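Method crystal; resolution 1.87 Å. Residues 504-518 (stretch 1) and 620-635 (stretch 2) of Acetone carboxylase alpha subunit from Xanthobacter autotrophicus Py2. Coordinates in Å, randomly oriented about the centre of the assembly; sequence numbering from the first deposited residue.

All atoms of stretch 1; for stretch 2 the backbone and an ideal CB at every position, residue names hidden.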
# COMPACT_ATOMS: atom_id res chain seq x y z
N ILE A 504 -18.77 19.16 30.02
CA ILE A 504 -20.02 18.61 29.51
C ILE A 504 -20.61 19.59 28.46
O ILE A 504 -20.54 20.82 28.63
CB ILE A 504 -21.03 18.39 30.67
CG1 ILE A 504 -20.52 17.30 31.62
CG2 ILE A 504 -22.42 18.05 30.12
CD1 ILE A 504 -21.34 17.17 32.89
N LYS A 505 -21.14 19.05 27.35
CA LYS A 505 -21.54 19.88 26.17
C LYS A 505 -23.01 20.32 26.29
O LYS A 505 -23.92 19.54 26.00
CB LYS A 505 -21.29 19.14 24.83
CG LYS A 505 -21.51 19.99 23.57
CD LYS A 505 -20.49 21.11 23.44
CE LYS A 505 -20.67 21.89 22.17
NZ LYS A 505 -20.16 23.27 22.35
N ALA A 506 -23.23 21.56 26.73
CA ALA A 506 -24.57 22.08 26.96
C ALA A 506 -25.42 22.09 25.69
O ALA A 506 -24.95 22.44 24.62
CB ALA A 506 -24.49 23.48 27.56
N SER A 507 -26.66 21.66 25.84
CA SER A 507 -27.70 21.64 24.79
C SER A 507 -27.38 20.71 23.63
O SER A 507 -27.97 20.86 22.54
CB SER A 507 -28.11 23.08 24.35
OG SER A 507 -28.88 23.74 25.37
N SER A 508 -26.50 19.71 23.85
CA SER A 508 -26.21 18.70 22.83
C SER A 508 -27.22 17.52 22.85
O SER A 508 -27.57 16.98 21.80
CB SER A 508 -24.76 18.21 22.90
OG SER A 508 -24.46 17.64 24.16
N GLY A 509 -27.67 17.10 24.04
CA GLY A 509 -28.62 16.00 24.15
C GLY A 509 -29.97 16.38 23.56
O GLY A 509 -30.43 17.55 23.69
N GLY A 510 -30.60 15.42 22.86
CA GLY A 510 -31.86 15.64 22.18
C GLY A 510 -33.00 15.93 23.16
O GLY A 510 -33.19 15.18 24.13
N SER A 511 -33.73 17.01 22.91
CA SER A 511 -34.83 17.42 23.78
C SER A 511 -35.99 16.42 23.79
O SER A 511 -36.30 15.77 22.76
CB SER A 511 -35.36 18.80 23.38
OG SER A 511 -34.28 19.74 23.38
N GLY A 512 -36.61 16.29 24.96
CA GLY A 512 -37.76 15.40 25.11
C GLY A 512 -38.34 15.40 26.51
O GLY A 512 -37.78 16.06 27.42
N LYS A 513 -39.45 14.69 26.67
CA LYS A 513 -39.92 14.35 28.02
C LYS A 513 -38.76 13.77 28.88
O LYS A 513 -38.56 14.17 30.05
CB LYS A 513 -41.06 13.34 27.96
CG LYS A 513 -41.75 13.24 29.29
CD LYS A 513 -41.99 11.80 29.70
CE LYS A 513 -43.30 11.33 29.27
NZ LYS A 513 -43.79 10.33 30.29
N TYR A 514 -38.04 12.84 28.28
CA TYR A 514 -36.72 12.39 28.76
C TYR A 514 -35.69 12.85 27.70
O TYR A 514 -35.87 12.68 26.48
CB TYR A 514 -36.69 10.86 29.04
CG TYR A 514 -37.69 10.48 30.10
CD1 TYR A 514 -37.54 10.91 31.44
CD2 TYR A 514 -38.85 9.74 29.79
CE1 TYR A 514 -38.49 10.61 32.40
CE2 TYR A 514 -39.79 9.42 30.76
CZ TYR A 514 -39.63 9.87 32.05
OH TYR A 514 -40.58 9.57 33.02
N ARG A 515 -34.64 13.48 28.20
CA ARG A 515 -33.61 14.12 27.38
C ARG A 515 -32.55 13.08 27.02
O ARG A 515 -32.18 12.25 27.88
CB ARG A 515 -32.97 15.28 28.18
CG ARG A 515 -31.85 16.01 27.45
CD ARG A 515 -31.10 17.07 28.29
NE ARG A 515 -30.79 16.75 29.68
CZ ARG A 515 -29.92 15.83 30.12
NH1 ARG A 515 -29.21 15.04 29.31
NH2 ARG A 515 -29.74 15.71 31.42
N GLY A 516 -32.10 13.09 25.77
CA GLY A 516 -30.94 12.31 25.39
C GLY A 516 -29.67 12.74 26.15
O GLY A 516 -29.56 13.90 26.62
N GLY A 517 -28.72 11.82 26.27
CA GLY A 517 -27.45 12.14 26.90
C GLY A 517 -26.73 13.28 26.16
O GLY A 517 -26.72 13.33 24.91
N CYS A 518 -26.13 14.19 26.92
CA CYS A 518 -25.23 15.17 26.32
C CYS A 518 -23.91 14.52 25.91
O CYS A 518 -23.50 13.48 26.48
CB CYS A 518 -24.97 16.35 27.27
SG CYS A 518 -26.39 17.46 27.44
N UNK A 620 -12.33 19.76 20.13
CA UNK A 620 -12.88 18.40 19.96
C UNK A 620 -14.27 18.29 20.59
O UNK A 620 -14.42 18.39 21.82
CB UNK A 620 -11.94 17.36 20.58
N UNK A 621 -15.30 18.10 19.77
CA UNK A 621 -16.72 18.10 20.21
C UNK A 621 -17.32 16.71 19.96
O UNK A 621 -17.43 16.26 18.80
CB UNK A 621 -17.53 19.17 19.47
N UNK A 622 -17.71 16.04 21.05
CA UNK A 622 -18.37 14.72 20.99
C UNK A 622 -19.90 14.85 21.04
O UNK A 622 -20.43 15.60 21.87
CB UNK A 622 -17.89 13.84 22.14
N UNK A 623 -20.59 14.11 20.19
CA UNK A 623 -22.05 14.30 20.04
C UNK A 623 -22.92 13.69 21.16
O UNK A 623 -22.54 12.73 21.84
CB UNK A 623 -22.49 13.70 18.70
N UNK A 624 -24.11 14.27 21.30
CA UNK A 624 -25.15 13.75 22.16
C UNK A 624 -26.02 12.71 21.47
O UNK A 624 -25.85 12.40 20.27
CB UNK A 624 -26.02 14.90 22.67
N UNK A 625 -26.93 12.15 22.26
CA UNK A 625 -27.93 11.17 21.80
C UNK A 625 -29.36 11.75 21.74
O UNK A 625 -29.61 12.80 22.32
CB UNK A 625 -27.91 9.95 22.73
N UNK A 626 -30.28 11.05 21.05
CA UNK A 626 -31.66 11.50 20.83
C UNK A 626 -32.61 11.43 22.04
O UNK A 626 -32.44 10.62 22.96
CB UNK A 626 -32.26 10.66 19.70
N UNK A 627 -33.63 12.28 22.01
CA UNK A 627 -34.62 12.39 23.09
C UNK A 627 -35.85 11.47 22.91
O UNK A 627 -36.03 10.84 21.83
CB UNK A 627 -35.09 13.84 23.19
N UNK A 628 -36.67 11.39 23.98
CA UNK A 628 -37.91 10.63 24.03
C UNK A 628 -39.10 11.45 24.56
O UNK A 628 -39.03 12.06 25.64
CB UNK A 628 -37.71 9.39 24.90
N UNK A 629 -40.23 11.38 23.83
CA UNK A 629 -41.48 12.03 24.27
C UNK A 629 -41.57 13.53 24.05
O UNK A 629 -40.57 14.20 23.81
CB UNK A 629 -41.68 11.76 25.76
N UNK A 630 -42.77 14.07 24.22
CA UNK A 630 -43.02 15.51 24.08
C UNK A 630 -42.30 16.30 25.18
O UNK A 630 -42.57 16.07 26.34
CB UNK A 630 -44.52 15.80 24.12
N UNK A 631 -41.42 17.26 24.81
CA UNK A 631 -40.73 18.07 25.84
C UNK A 631 -41.67 18.83 26.75
O UNK A 631 -41.31 19.16 27.88
CB UNK A 631 -39.78 19.07 25.17
N UNK A 632 -42.90 19.10 26.28
CA UNK A 632 -43.89 19.77 27.13
C UNK A 632 -44.38 18.92 28.33
O UNK A 632 -45.03 19.44 29.24
CB UNK A 632 -45.09 20.17 26.27
N UNK A 633 -44.09 17.61 28.30
CA UNK A 633 -44.37 16.72 29.41
C UNK A 633 -43.18 16.49 30.35
O UNK A 633 -43.33 15.75 31.32
CB UNK A 633 -44.85 15.37 28.86
N UNK A 634 -42.02 17.11 30.10
CA UNK A 634 -40.88 16.93 30.99
C UNK A 634 -41.20 17.52 32.36
O UNK A 634 -41.85 18.55 32.45
CB UNK A 634 -39.62 17.58 30.40
N UNK A 635 -40.73 16.86 33.42
CA UNK A 635 -40.85 17.35 34.78
C UNK A 635 -40.15 18.71 34.94
O UNK A 635 -38.94 18.79 34.68
CB UNK A 635 -40.27 16.33 35.76

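Position 620 has no atom of stretch 1 near its ideal CB; it is Asn620. At 621 CA-to-CB points sideways, with Lys505 CE 5.0 Å from the ideal CB. A long side chain, aliphatic or aromatic, could lie against the lysine methylenes. The residue is Tyr621, whose ring packs under the lysine chain: Lys505 CG is 3.8 Å from Tyr621 CE1, and Lys505 CE sits over one ring face. Positions 622 and 623, sideways and away, are Met622 and Arg623.

At 624 an ideal CB would point toward stretch 1 and clash, at 2.7 Å from Ser508 O and 2.8 Å from Gly517 O. Only glycine fits, and Gly624 brings its CA to 3.2 Å from Gly517 O. Position 625 is less restricted, its ideal CB being 4.1 Å from Gly517 N, so a small side chain would be tolerated on this side. It is Gly625, which works through its backbone: Gly625 N donates to Gly517 O (2.9 Å) and Gly625 O accepts from Gly510 N (2.9 Å). At 626 CA-to-CB points away and phi of -74° suits many residues; Pro626 is found.

Position 627 again demands glycine, since a CB would come within 2.3 Å of Ser511 O and 2.5 Å of Gly510 O. Gly627 lets its CA approach Gly510 O to 3.3 Å. At 628, extended and sideways, the backbone pairs with Tyr514 in an antiparallel bridge, and the nearby tyrosine ring favours an apolar or aromatic side chain. Phe628 supplies one, its CD1 lying 4.2 Å from Tyr514 CD2 at the edge of the tyrosine ring.

Position 629 combines a phi of 78° with a CB that would clash with Lys513 CB at 2.8 Å; both point to Gly629, whose O accepts from Lys513 N (3.1 Å). Position 630 points away; Asp630 OD1 accepts from the backbone N of 632 (3.0 Å).

At 631, phi of -58° and a CB 4.2 Å from Gly512 C suit a compact side chain, and Pro631 opens the 3-10 segment. Position 632 points away and is Leu632. At 633 the ideal CB lies 3.8 Å from Lys513 CG, where polar or apolar groups could pack; Asp633 does so through CB.

Position 634 faces the carbonyls of Gly512 and Lys513, inviting a long donor. Arg634 NH1 donates to Lys513 O (3.1 Å), while Arg515 CB covers one guanidinium face. Position 635 is unconstrained by direct contact; Glu635 N reaches Lys513 O through a water.

Stretch 2 (620-635) NYMRGGPGFGDPLDRE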
# COMPACT_ATOMS: atom_id res chain seq x y z
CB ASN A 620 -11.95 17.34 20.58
CG ASN A 620 -12.06 15.97 19.91
OD1 ASN A 620 -12.38 15.89 18.74
ND2 ASN A 620 -11.81 14.89 20.66
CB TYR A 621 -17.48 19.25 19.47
CG TYR A 621 -19.02 19.18 19.35
CD1 TYR A 621 -19.83 18.49 20.28
CD2 TYR A 621 -19.67 19.86 18.31
CE1 TYR A 621 -21.23 18.44 20.13
CE2 TYR A 621 -21.08 19.82 18.17
CZ TYR A 621 -21.83 19.10 19.07
OH TYR A 621 -23.20 19.04 18.90
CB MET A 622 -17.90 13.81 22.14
CG MET A 622 -16.60 13.06 21.85
SD MET A 622 -15.15 14.01 21.32
CE MET A 622 -14.86 15.01 22.78
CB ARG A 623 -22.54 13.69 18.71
CG ARG A 623 -21.74 14.00 17.44
CD ARG A 623 -21.57 15.48 17.15
NE ARG A 623 -20.95 15.67 15.82
CZ ARG A 623 -19.77 16.23 15.56
NH1 ARG A 623 -18.98 16.74 16.50
NH2 ARG A 623 -19.37 16.32 14.30
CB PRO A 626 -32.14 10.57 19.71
CG PRO A 626 -31.39 9.28 19.94
CD PRO A 626 -30.01 9.75 20.39
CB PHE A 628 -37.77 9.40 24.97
CG PHE A 628 -39.02 8.55 25.02
CD1 PHE A 628 -40.05 8.85 25.90
CD2 PHE A 628 -39.18 7.50 24.15
CE1 PHE A 628 -41.24 8.11 25.89
CE2 PHE A 628 -40.37 6.73 24.16
CZ PHE A 628 -41.38 7.04 25.02
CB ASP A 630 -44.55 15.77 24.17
CG ASP A 630 -44.96 17.22 23.82
OD1 ASP A 630 -44.11 18.12 23.76
OD2 ASP A 630 -46.20 17.44 23.61
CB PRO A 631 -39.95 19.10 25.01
CG PRO A 631 -39.73 18.45 23.69
CD PRO A 631 -40.96 17.62 23.45
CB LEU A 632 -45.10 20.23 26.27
CG LEU A 632 -45.52 21.68 26.48
CD1 LEU A 632 -44.45 22.62 25.96
CD2 LEU A 632 -46.81 21.92 25.72
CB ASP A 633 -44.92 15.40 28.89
CG ASP A 633 -46.34 15.58 28.25
OD1 ASP A 633 -47.10 16.41 28.76
OD2 ASP A 633 -46.71 14.98 27.22
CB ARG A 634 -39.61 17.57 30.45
CG ARG A 634 -38.35 17.35 31.31
CD ARG A 634 -37.12 17.52 30.46
NE ARG A 634 -35.83 17.37 31.09
CZ ARG A 634 -35.27 16.20 31.46
NH1 ARG A 634 -35.95 15.06 31.36
NH2 ARG A 634 -34.04 16.17 31.99
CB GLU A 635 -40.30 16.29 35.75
CG GLU A 635 -40.84 16.39 37.18
CD GLU A 635 -42.39 16.10 37.30
OE1 GLU A 635 -43.17 17.05 37.72
OE2 GLU A 635 -42.85 14.92 37.00
O HOH W 1 -39.64 13.99 32.78
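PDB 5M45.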